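Local coordinates for protein cytosine deaminase (Klebsiella pneumoniae, PDB 4R85) that hydrolytically deaminates 5-methylcytosine, and probably cytosine, at an iron-bearing active site within an amidohydrolase fold, at residues Asn183-Asp186 / Lys187-Ser191; Leu100-Ile103 / Gly104-Arg107; Thr81-Ser84 / Gln85-Ser89; Gly337-Asp340 / Leu341-Cys344. One frame throughout, in Å; residues are numbered along the deposited sequence.

Interaction 1. Residues Asn183-Asp186 / Lys187-Ser191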
loop_
_atom_site.group_PDB
_atom_site.type_symbol
_atom_site.label_atom_id
_atom_site.label_comp_id
_atom_site.label_asym_id
_atom_site.label_seq_id
_atom_site.Cartn_x
_atom_site.Cartn_y
_atom_site.Cartn_z
ATOM N N ASN A 183 10.671 -30.858 -9.450
ATOM C CA ASN A 183 9.789 -31.940 -9.003
ATOM C C ASN A 183 10.253 -32.666 -7.736
ATOM O O ASN A 183 9.431 -33.194 -6.987
ATOM C CB ASN A 183 9.566 -32.954 -10.133
ATOM C CG ASN A 183 8.680 -32.413 -11.247
ATOM O OD1 ASN A 183 7.998 -31.399 -11.083
ATOM N ND2 ASN A 183 8.680 -33.101 -12.387
ATOM N N THR A 184 11.565 -32.731 -7.522
ATOM C CA THR A 184 12.098 -33.344 -6.306
ATOM C C THR A 184 13.170 -32.438 -5.728
ATOM O O THR A 184 13.727 -31.589 -6.431
ATOM C CB THR A 184 12.732 -34.729 -6.554
ATOM O OG1 THR A 184 13.928 -34.592 -7.339
ATOM C CG2 THR A 184 11.767 -35.649 -7.257
ATOM N N ARG A 185 13.454 -32.626 -4.449
ATOM C CA ARG A 185 14.489 -31.847 -3.787
ATOM C C ARG A 185 15.837 -32.011 -4.485
ATOM O O ARG A 185 16.571 -31.040 -4.660
ATOM C CB ARG A 185 14.602 -32.254 -2.317
ATOM C CG ARG A 185 15.666 -31.480 -1.530
ATOM C CD ARG A 185 16.969 -32.277 -1.445
ATOM N NE ARG A 185 18.019 -31.548 -0.735
ATOM C CZ ARG A 185 19.297 -31.912 -0.728
ATOM N NH1 ARG A 185 20.186 -31.189 -0.064
ATOM N NH2 ARG A 185 19.687 -32.994 -1.393
ATOM N N ASP A 186 16.176 -33.240 -4.867
ATOM C CA ASP A 186 17.465 -33.478 -5.509
ATOM C C ASP A 186 17.583 -32.765 -6.857
ATOM O O ASP A 186 18.667 -32.311 -7.235
ATOM C CB ASP A 186 17.749 -34.978 -5.665
ATOM C CG ASP A 186 18.125 -35.644 -4.337
ATOM O OD1 ASP A 186 18.230 -34.931 -3.316
ATOM O OD2 ASP A 186 18.316 -36.876 -4.306
ATOM N N LYS A 187 16.474 -32.676 -7.583
ATOM C CA LYS A 187 16.464 -31.956 -8.853
ATOM C C LYS A 187 16.511 -30.448 -8.652
ATOM O O LYS A 187 17.045 -29.712 -9.485
ATOM C CB LYS A 187 15.266 -32.385 -9.710
ATOM C CG LYS A 187 15.503 -33.756 -10.324
ATOM C CD LYS A 187 14.393 -34.198 -11.252
ATOM C CE LYS A 187 14.662 -35.629 -11.691
ATOM N NZ LYS A 187 13.795 -36.055 -12.821
ATOM N N GLY A 188 15.955 -29.984 -7.539
ATOM C CA GLY A 188 16.101 -28.592 -7.160
ATOM C C GLY A 188 17.580 -28.269 -6.983
ATOM O O GLY A 188 18.073 -27.257 -7.473
ATOM N N VAL A 189 18.298 -29.155 -6.305
ATOM C CA VAL A 189 19.721 -28.918 -6.055
ATOM C C VAL A 189 20.529 -28.978 -7.350
ATOM O O VAL A 189 21.360 -28.103 -7.605
ATOM C CB VAL A 189 20.286 -29.889 -4.996
ATOM C CG1 VAL A 189 21.813 -29.848 -4.963
ATOM C CG2 VAL A 189 19.693 -29.570 -3.623
ATOM N N SER A 190 20.280 -29.990 -8.174
ATOM C CA SER A 190 21.006 -30.112 -9.434
ATOM C C SER A 190 20.717 -28.923 -10.346
ATOM O O SER A 190 21.597 -28.493 -11.100
ATOM C CB SER A 190 20.712 -31.438 -10.142
ATOM O OG SER A 190 19.378 -31.478 -10.620
ATOM N N SER A 191 19.503 -28.373 -10.268
ATOM C CA SER A 191 19.184 -27.201 -11.092
ATOM C C SER A 191 20.079 -26.011 -10.726
ATOM O O SER A 191 20.526 -25.265 -11.602
ATOM C CB SER A 191 17.697 -26.828 -11.017
ATOM O OG SER A 191 17.361 -26.173 -9.802
#

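Interaction 2. Residues Leu100-Ile103 / Gly104-Arg107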
loop_
_atom_site.group_PDB
_atom_site.type_symbol
_atom_site.label_atom_id
_atom_site.label_comp_id
_atom_site.label_asym_id
_atom_site.label_seq_id
_atom_site.Cartn_x
_atom_site.Cartn_y
_atom_site.Cartn_z
ATOM N N LEU A 100 6.005 -2.865 -24.179
ATOM C CA LEU A 100 6.223 -1.444 -24.415
ATOM C C LEU A 100 5.259 -0.579 -23.620
ATOM O O LEU A 100 5.652 0.451 -23.087
ATOM C CB LEU A 100 6.137 -1.121 -25.907
ATOM C CG LEU A 100 7.364 -1.576 -26.697
ATOM C CD1 LEU A 100 7.166 -1.269 -28.166
ATOM C CD2 LEU A 100 8.634 -0.911 -26.156
ATOM N N LYS A 101 4.001 -1.003 -23.525
ATOM C CA LYS A 101 3.023 -0.278 -22.719
ATOM C C LYS A 101 3.417 -0.226 -21.243
ATOM O O LYS A 101 3.299 0.811 -20.585
ATOM C CB LYS A 101 1.644 -0.909 -22.869
ATOM C CG LYS A 101 0.584 -0.281 -21.985
ATOM C CD LYS A 101 -0.811 -0.665 -22.456
ATOM C CE LYS A 101 -1.873 -0.276 -21.437
ATOM N NZ LYS A 101 -3.241 -0.565 -21.971
ATOM N N THR A 102 3.888 -1.350 -20.722
ATOM C CA THR A 102 4.254 -1.436 -19.315
ATOM C C THR A 102 5.556 -0.668 -19.044
ATOM O O THR A 102 5.716 -0.026 -18.004
ATOM C CB THR A 102 4.336 -2.909 -18.872
ATOM O OG1 THR A 102 3.013 -3.457 -18.857
ATOM C CG2 THR A 102 4.918 -3.038 -17.470
ATOM N N ILE A 103 6.471 -0.710 -20.003
ATOM C CA ILE A 103 7.669 0.110 -19.920
ATOM C C ILE A 103 7.295 1.601 -19.873
ATOM O O ILE A 103 7.891 2.369 -19.111
ATOM C CB ILE A 103 8.630 -0.197 -21.086
ATOM C CG1 ILE A 103 9.304 -1.556 -20.855
ATOM C CG2 ILE A 103 9.679 0.898 -21.213
ATOM C CD1 ILE A 103 10.058 -2.078 -22.059
ATOM N N GLY A 104 6.297 1.993 -20.666
ATOM C CA GLY A 104 5.749 3.339 -20.611
ATOM C C GLY A 104 5.279 3.733 -19.222
ATOM O O GLY A 104 5.567 4.839 -18.754
ATOM N N MET A 105 4.572 2.825 -18.552
ATOM C CA MET A 105 4.127 3.058 -17.177
ATOM C C MET A 105 5.304 3.241 -16.236
ATOM O O MET A 105 5.241 4.054 -15.311
ATOM C CB MET A 105 3.313 1.874 -16.641
ATOM C CG MET A 105 2.031 1.537 -17.378
ATOM S SD MET A 105 1.237 0.171 -16.475
ATOM C CE MET A 105 0.344 -0.595 -17.827
ATOM N N LEU A 106 6.358 2.452 -16.434
ATOM C CA LEU A 106 7.520 2.532 -15.551
ATOM C C LEU A 106 8.236 3.866 -15.750
ATOM O O LEU A 106 8.639 4.511 -14.785
ATOM C CB LEU A 106 8.478 1.356 -15.778
ATOM C CG LEU A 106 7.940 -0.040 -15.433
ATOM C CD1 LEU A 106 8.805 -1.130 -16.059
ATOM C CD2 LEU A 106 7.864 -0.217 -13.914
ATOM N N ARG A 107 8.383 4.268 -17.012
ATOM C CA ARG A 107 8.950 5.566 -17.377
ATOM C C ARG A 107 8.163 6.700 -16.720
ATOM O O ARG A 107 8.750 7.654 -16.198
ATOM C CB ARG A 107 8.943 5.726 -18.905
ATOM C CG ARG A 107 9.437 7.082 -19.444
ATOM C CD ARG A 107 8.304 8.091 -19.628
ATOM N NE ARG A 107 7.079 7.475 -20.150
ATOM C CZ ARG A 107 6.836 7.271 -21.441
ATOM N NH1 ARG A 107 7.732 7.629 -22.348
ATOM N NH2 ARG A 107 5.694 6.709 -21.824
#

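Interaction 3. Residues Thr81-Ser84 / Gln85-Ser89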
loop_
_atom_site.group_PDB
_atom_site.type_symbol
_atom_site.label_atom_id
_atom_site.label_comp_id
_atom_site.label_asym_id
_atom_site.label_seq_id
_atom_site.Cartn_x
_atom_site.Cartn_y
_atom_site.Cartn_z
ATOM N N THR A 81 -0.297 -22.325 -13.996
ATOM C CA THR A 81 -1.252 -23.016 -14.871
ATOM C C THR A 81 -1.881 -22.060 -15.882
ATOM O O THR A 81 -1.987 -22.381 -17.070
ATOM C CB THR A 81 -2.354 -23.703 -14.060
ATOM O OG1 THR A 81 -1.763 -24.722 -13.250
ATOM C CG2 THR A 81 -3.414 -24.323 -14.989
ATOM N N ARG A 82 -2.279 -20.880 -15.417
ATOM C CA ARG A 82 -2.937 -19.908 -16.282
ATOM C C ARG A 82 -1.961 -19.361 -17.318
ATOM O O ARG A 82 -2.329 -19.140 -18.477
ATOM C CB ARG A 82 -3.519 -18.750 -15.467
ATOM C CG ARG A 82 -4.614 -19.155 -14.500
ATOM C CD ARG A 82 -5.913 -19.570 -15.207
ATOM N NE ARG A 82 -6.791 -20.240 -14.252
ATOM C CZ ARG A 82 -7.141 -21.520 -14.318
ATOM N NH1 ARG A 82 -7.921 -22.034 -13.381
ATOM N NH2 ARG A 82 -6.726 -22.282 -15.325
ATOM N N TRP A 83 -0.720 -19.143 -16.889
ATOM C CA TRP A 83 0.318 -18.648 -17.777
ATOM C C TRP A 83 0.597 -19.669 -18.865
ATOM O O TRP A 83 0.793 -19.315 -20.032
ATOM C CB TRP A 83 1.601 -18.341 -16.992
ATOM C CG TRP A 83 2.761 -17.969 -17.865
ATOM C CD1 TRP A 83 3.982 -18.584 -17.915
ATOM C CD2 TRP A 83 2.813 -16.893 -18.823
ATOM N NE1 TRP A 83 4.785 -17.957 -18.839
ATOM C CE2 TRP A 83 4.096 -16.918 -19.407
ATOM C CE3 TRP A 83 1.895 -15.923 -19.248
ATOM C CZ2 TRP A 83 4.490 -16.003 -20.391
ATOM C CZ3 TRP A 83 2.290 -15.008 -20.226
ATOM C CH2 TRP A 83 3.574 -15.059 -20.785
ATOM N N SER A 84 0.623 -20.939 -18.480
ATOM C CA SER A 84 0.788 -22.019 -19.453
ATOM C C SER A 84 -0.300 -21.985 -20.542
ATOM O O SER A 84 -0.018 -22.190 -21.716
ATOM C CB SER A 84 0.812 -23.371 -18.737
ATOM O OG SER A 84 1.053 -24.417 -19.659
ATOM N N GLN A 85 -1.541 -21.715 -20.152
ATOM C CA GLN A 85 -2.624 -21.540 -21.122
ATOM C C GLN A 85 -2.384 -20.349 -22.045
ATOM O O GLN A 85 -2.662 -20.414 -23.250
ATOM C CB GLN A 85 -3.947 -21.313 -20.400
ATOM C CG GLN A 85 -4.445 -22.487 -19.606
ATOM C CD GLN A 85 -5.741 -22.158 -18.901
ATOM O OE1 GLN A 85 -5.752 -21.379 -17.954
ATOM N NE2 GLN A 85 -6.848 -22.729 -19.379
ATOM N N ARG A 86 -1.905 -19.254 -21.461
ATOM C CA ARG A 86 -1.689 -18.013 -22.197
ATOM C C ARG A 86 -0.542 -18.166 -23.190
ATOM O O ARG A 86 -0.549 -17.545 -24.257
ATOM C CB ARG A 86 -1.406 -16.858 -21.226
ATOM C CG ARG A 86 -1.220 -15.489 -21.899
ATOM C CD ARG A 86 -2.377 -15.170 -22.855
ATOM N NE ARG A 86 -2.311 -13.792 -23.340
ATOM C CZ ARG A 86 -1.594 -13.399 -24.390
ATOM N NH1 ARG A 86 -1.590 -12.124 -24.752
ATOM N NH2 ARG A 86 -0.870 -14.277 -25.075
ATOM N N LYS A 87 0.440 -18.997 -22.837
ATOM C CA LYS A 87 1.613 -19.194 -23.689
ATOM C C LYS A 87 1.277 -19.735 -25.067
ATOM O O LYS A 87 2.036 -19.531 -26.014
ATOM C CB LYS A 87 2.642 -20.105 -23.013
ATOM C CG LYS A 87 3.552 -19.366 -22.067
ATOM C CD LYS A 87 3.984 -20.272 -20.929
ATOM C CE LYS A 87 5.105 -21.193 -21.323
ATOM N NZ LYS A 87 5.603 -21.945 -20.128
ATOM N N ALA A 88 0.142 -20.419 -25.177
ATOM C CA ALA A 88 -0.279 -20.998 -26.448
ATOM C C ALA A 88 -0.634 -19.932 -27.484
ATOM O O ALA A 88 -0.677 -20.222 -28.677
ATOM C CB ALA A 88 -1.451 -21.942 -26.233
ATOM N N SER A 89 -0.888 -18.704 -27.035
ATOM C CA SER A 89 -1.201 -17.611 -27.960
ATOM C C SER A 89 -0.198 -16.450 -27.917
ATOM O O SER A 89 -0.465 -15.375 -28.452
ATOM C CB SER A 89 -2.623 -17.092 -27.736
ATOM O OG SER A 89 -2.795 -16.627 -26.414
#

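Interaction 4. Residues Gly337-Asp340 / Leu341-Cys344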
loop_
_atom_site.group_PDB
_atom_site.type_symbol
_atom_site.label_atom_id
_atom_site.label_comp_id
_atom_site.label_asym_id
_atom_site.label_seq_id
_atom_site.Cartn_x
_atom_site.Cartn_y
_atom_site.Cartn_z
ATOM N N GLY A 337 10.293 2.480 11.435
ATOM C CA GLY A 337 11.008 3.204 12.473
ATOM C C GLY A 337 11.521 4.526 11.917
ATOM O O GLY A 337 11.617 4.701 10.692
ATOM N N TYR A 338 11.854 5.453 12.806
ATOM C CA TYR A 338 12.361 6.763 12.397
ATOM C C TYR A 338 13.599 6.661 11.493
ATOM O O TYR A 338 13.660 7.284 10.433
ATOM C CB TYR A 338 12.687 7.619 13.623
ATOM C CG TYR A 338 13.102 9.022 13.255
ATOM C CD1 TYR A 338 12.154 10.001 13.022
ATOM C CD2 TYR A 338 14.445 9.360 13.113
ATOM C CE1 TYR A 338 12.522 11.285 12.673
ATOM C CE2 TYR A 338 14.824 10.640 12.763
ATOM C CZ TYR A 338 13.856 11.597 12.544
ATOM O OH TYR A 338 14.221 12.877 12.197
ATOM N N ASP A 339 14.582 5.874 11.916
ATOM C CA ASP A 339 15.788 5.684 11.114
ATOM C C ASP A 339 15.505 4.987 9.788
ATOM O O ASP A 339 16.118 5.326 8.766
ATOM C CB ASP A 339 16.860 4.929 11.902
ATOM C CG ASP A 339 17.561 5.817 12.920
ATOM O OD1 ASP A 339 18.078 5.287 13.929
ATOM O OD2 ASP A 339 17.592 7.051 12.706
ATOM N N ASP A 340 14.585 4.018 9.801
ATOM C CA ASP A 340 14.171 3.340 8.571
ATOM C C ASP A 340 13.651 4.361 7.546
ATOM O O ASP A 340 14.058 4.361 6.389
ATOM C CB ASP A 340 13.047 2.321 8.837
ATOM C CG ASP A 340 13.455 1.193 9.787
ATOM O OD1 ASP A 340 14.579 0.648 9.660
ATOM O OD2 ASP A 340 12.628 0.839 10.660
ATOM N N LEU A 341 12.744 5.225 7.989
ATOM C CA LEU A 341 12.087 6.192 7.103
ATOM C C LEU A 341 13.030 7.255 6.527
ATOM O O LEU A 341 12.833 7.719 5.403
ATOM C CB LEU A 341 10.889 6.842 7.810
ATOM C CG LEU A 341 9.685 5.897 7.955
ATOM C CD1 LEU A 341 8.603 6.489 8.850
ATOM C CD2 LEU A 341 9.104 5.545 6.596
ATOM N N GLN A 342 14.058 7.628 7.283
ATOM C CA GLN A 342 15.032 8.609 6.814
ATOM C C GLN A 342 15.925 8.140 5.659
ATOM O O GLN A 342 16.535 8.964 4.981
ATOM C CB GLN A 342 15.908 9.098 7.966
ATOM C CG GLN A 342 15.228 10.125 8.852
ATOM C CD GLN A 342 16.227 11.062 9.507
ATOM O OE1 GLN A 342 16.029 12.278 9.534
ATOM N NE2 GLN A 342 17.313 10.499 10.033
ATOM N N ARG A 343 16.019 6.829 5.453
ATOM C CA ARG A 343 16.844 6.276 4.368
ATOM C C ARG A 343 16.093 5.249 3.512
ATOM O O ARG A 343 16.721 4.459 2.799
ATOM C CB ARG A 343 18.141 5.645 4.924
ATOM C CG ARG A 343 17.972 4.658 6.097
ATOM C CD ARG A 343 17.331 3.320 5.709
ATOM N NE ARG A 343 18.145 2.574 4.750
ATOM C CZ ARG A 343 18.632 1.358 4.972
ATOM N NH1 ARG A 343 19.384 0.763 4.050
ATOM N NH2 ARG A 343 18.363 0.733 6.113
ATOM N N CYS A 344 14.765 5.240 3.585
ATOM C CA CYS A 344 13.991 4.176 2.922
ATOM C C CYS A 344 14.113 4.176 1.401
ATOM O O CYS A 344 13.847 3.157 0.747
ATOM C CB CYS A 344 12.513 4.228 3.324
ATOM S SG CYS A 344 11.645 5.724 2.782
HETATM O O HOH W 1 17.129 1.554 8.794
#

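Interaction 1. Residues Asn183-Asp186 / Lys187-Ser191
A chi1 of 68° tucks OG1 of Thr184 between its own backbone N and carbonyl carbon, and from there it bends back over the start of the helix to accept the backbone N-H of Lys187. Thr184 OG1 lies 3.2 Å from Lys187 N in a fairly straight bond, and Lys187 CG passes the same oxygen at 3.5 Å before its extended chain runs on. Arg185 starts with CG anti to its backbone N, then turns at chi2 (-97°), which swings the guanidinium over the Val189 side chain. Val189 CG2 sits under the centre of that flat group, 3.7 Å from Arg185 CZ. In the plane of the group, Arg185 NH2 makes a salt bridge of 3.1 Å to Asp186 OD1, meeting it nearly along its C-O axis. A methyl on one face and a carboxylate at the edge thus fix how the guanidinium is rotated, while its NE holds a glycerol probably left from crystallisation. Ser190 OG turns to Glu155. The first helical bond runs from Gly188 N to Thr184 O, 3.0 Å. This is a threonine N-cap, opening helix 185-202 of a beta-alpha-beta crossover in the amidohydrolase barrel.

Interaction 2. Residues Leu100-Ile103 / Gly104-Arg107
Leu100 enters through its backbone: its O takes the N-H of Gly104 at 2.9 Å, a regular i to i+4 helical bond, while its side chain points away from the next turn. Lys101 comes next, and its O accepts from Met105 N at 3.1 Å. Here the side chains join in as well, because Met105 leaves its backbone with chi1 -61° and then runs extended, back toward the preceding turn. That lays its methyl across the base of the Lys101 chain, with Met105 CE 4.2 Å from Lys101 CG. The same methyl reaches the next residue, lying 4.0 Å from Thr102 OG1, so it bridges two neighbouring side chains of the earlier turn. Thr102 OG1 has its main polar partner in Thr62 OG1, and Met105 CE offers it only van der Waals contact. The carbonyl of Thr102 is covered by Leu106, whose CG comes to 3.4 Å from Thr102 O while its N-H bonds to that oxygen. Ile103 closes the segment, its O receiving Arg107 N at 2.9 Å nearly head on. Arg107 is bent at chi2 and chi3, which folds it back so that Arg107 NE makes a weak bond of 3.3 Å to Gly104 O. Arg107 also touches Tyr410 of the second subunit. On the outside of the barrel strands, Leu100 and Ile103 of helix 92-108 pack on Glu137 and Val134 of helix 126-137, while Leu106 rests on Val111 and Val114 of strand 111-119.

Interaction 3. Residues Thr81-Ser84 / Gln85-Ser89
Trp83 and Lys87 cross at about a right angle, the aliphatic part of the lysine drawn over one face of the indole. Lys87 CD sits 3.5 Å from the centroid of the five-membered ring of Trp83, 26° off the ring normal, a clear CH-pi contact. Its closest ring atom is Trp83 NE1, 3.2 Å from Lys87 CD. The lysine gets there by bending twice, the second time at chi3 (80°), which carries CE and NZ onward past the pyrrole side. Both polar ends then converge, since Trp83 NE1 and Lys87 NZ each bind Asp119 OD1. Arg86 meets the other half of the indole obliquely, Arg86 CG lying 3.9 Å from Trp83 CZ3.

Arg82 and Gln85 are related quite differently: they run side by side in the same direction, their guanidinium and amide planes 51° apart. Arg82 NH2 comes to Gln85 OE1 from above the carbonyl plane, not on a lone pair, at 2.9 Å. Arg82 CD also lies against Gln85 OE1, at 3.3 Å. Beneath the side chains, Lys87 N bonds to Trp83 O at 2.8 Å, in the last turns of helix 76-87.

Arg82 continues to Glu78 of the same helix, and Arg86 ties it to Glu67 and to Asp94 on helix 92-108. Trp83 also meets the ring of Trp314, a residue of the 5-methylcytosine pocket, so this helix borders the active site beside Asp119, the last residue of strand 111-119.

Interaction 4. Residues Gly337-Asp340 / Leu341-Cys344
The ring of Tyr338 and the side-chain amide of Gln342 cross obliquely, their planes 37° apart, with Tyr338 CE2 3.6 Å from Gln342 CD. Tyr338 OH and Gln342 OE1 end up 3.3 Å apart, and the tyrosine ring also meets Trp70 of the second subunit. The other flat group, the Arg343 guanidinium, has a water at its edge, in its plane.

These residues belong to the short helix 338-342, with Gly337 at its N-cap position. Asp340, at the third helical position, reaches back so that its OD2 accepts Gly337 N at 3.0 Å through the anti lone pair, which is one half of a capping box; the glycine has no side chain to supply the other. Leu341 N closes the first turn on Gly337 O, 3.0 Å away, and the Leu341 side chain packs on Leu330 of helix 322-332 and Val384 of helix 380-386.

At the far end the helix tightens: Arg343 N bonds to Asp340 O at 3.3 Å, from above the carbonyl plane. A chi1 of 50° folds Arg343 back on the helix, placing its CG 3.3 Å from Asp339 O. The guanidinium forms salt bridges with Asp297 and Asp346, and through the water it is also linked to Asp340: the water accepts from Arg343 NH2 at 3.1 Å and donates to Asp340 OD1 at 2.8 Å.

How the interactions relate
All four are single-helix contacts, on four different helices of the chain. Interactions 1 and 4 lie at helix starts: in one a threonine N-cap hydroxyl accepts a backbone N-H, in the other an N3 carboxylate accepts the N-H of an N-cap glycine; interaction 1 is the surface contact of the set. Interactions 2 and 3 lie on consecutive helices, 92-108 and 76-87, with nearest atoms about 11 Å apart. Interaction 2, nearest the chain centre, adds loose methyl and aliphatic packing to its backbone bonds, whereas interaction 3, on the pocket side, combines an indole with two buried arginines and a lysine. Interactions 3 and 4 lie on opposite sides of the chain's centre. Residues of interactions 2 and 4 also touch the second subunit.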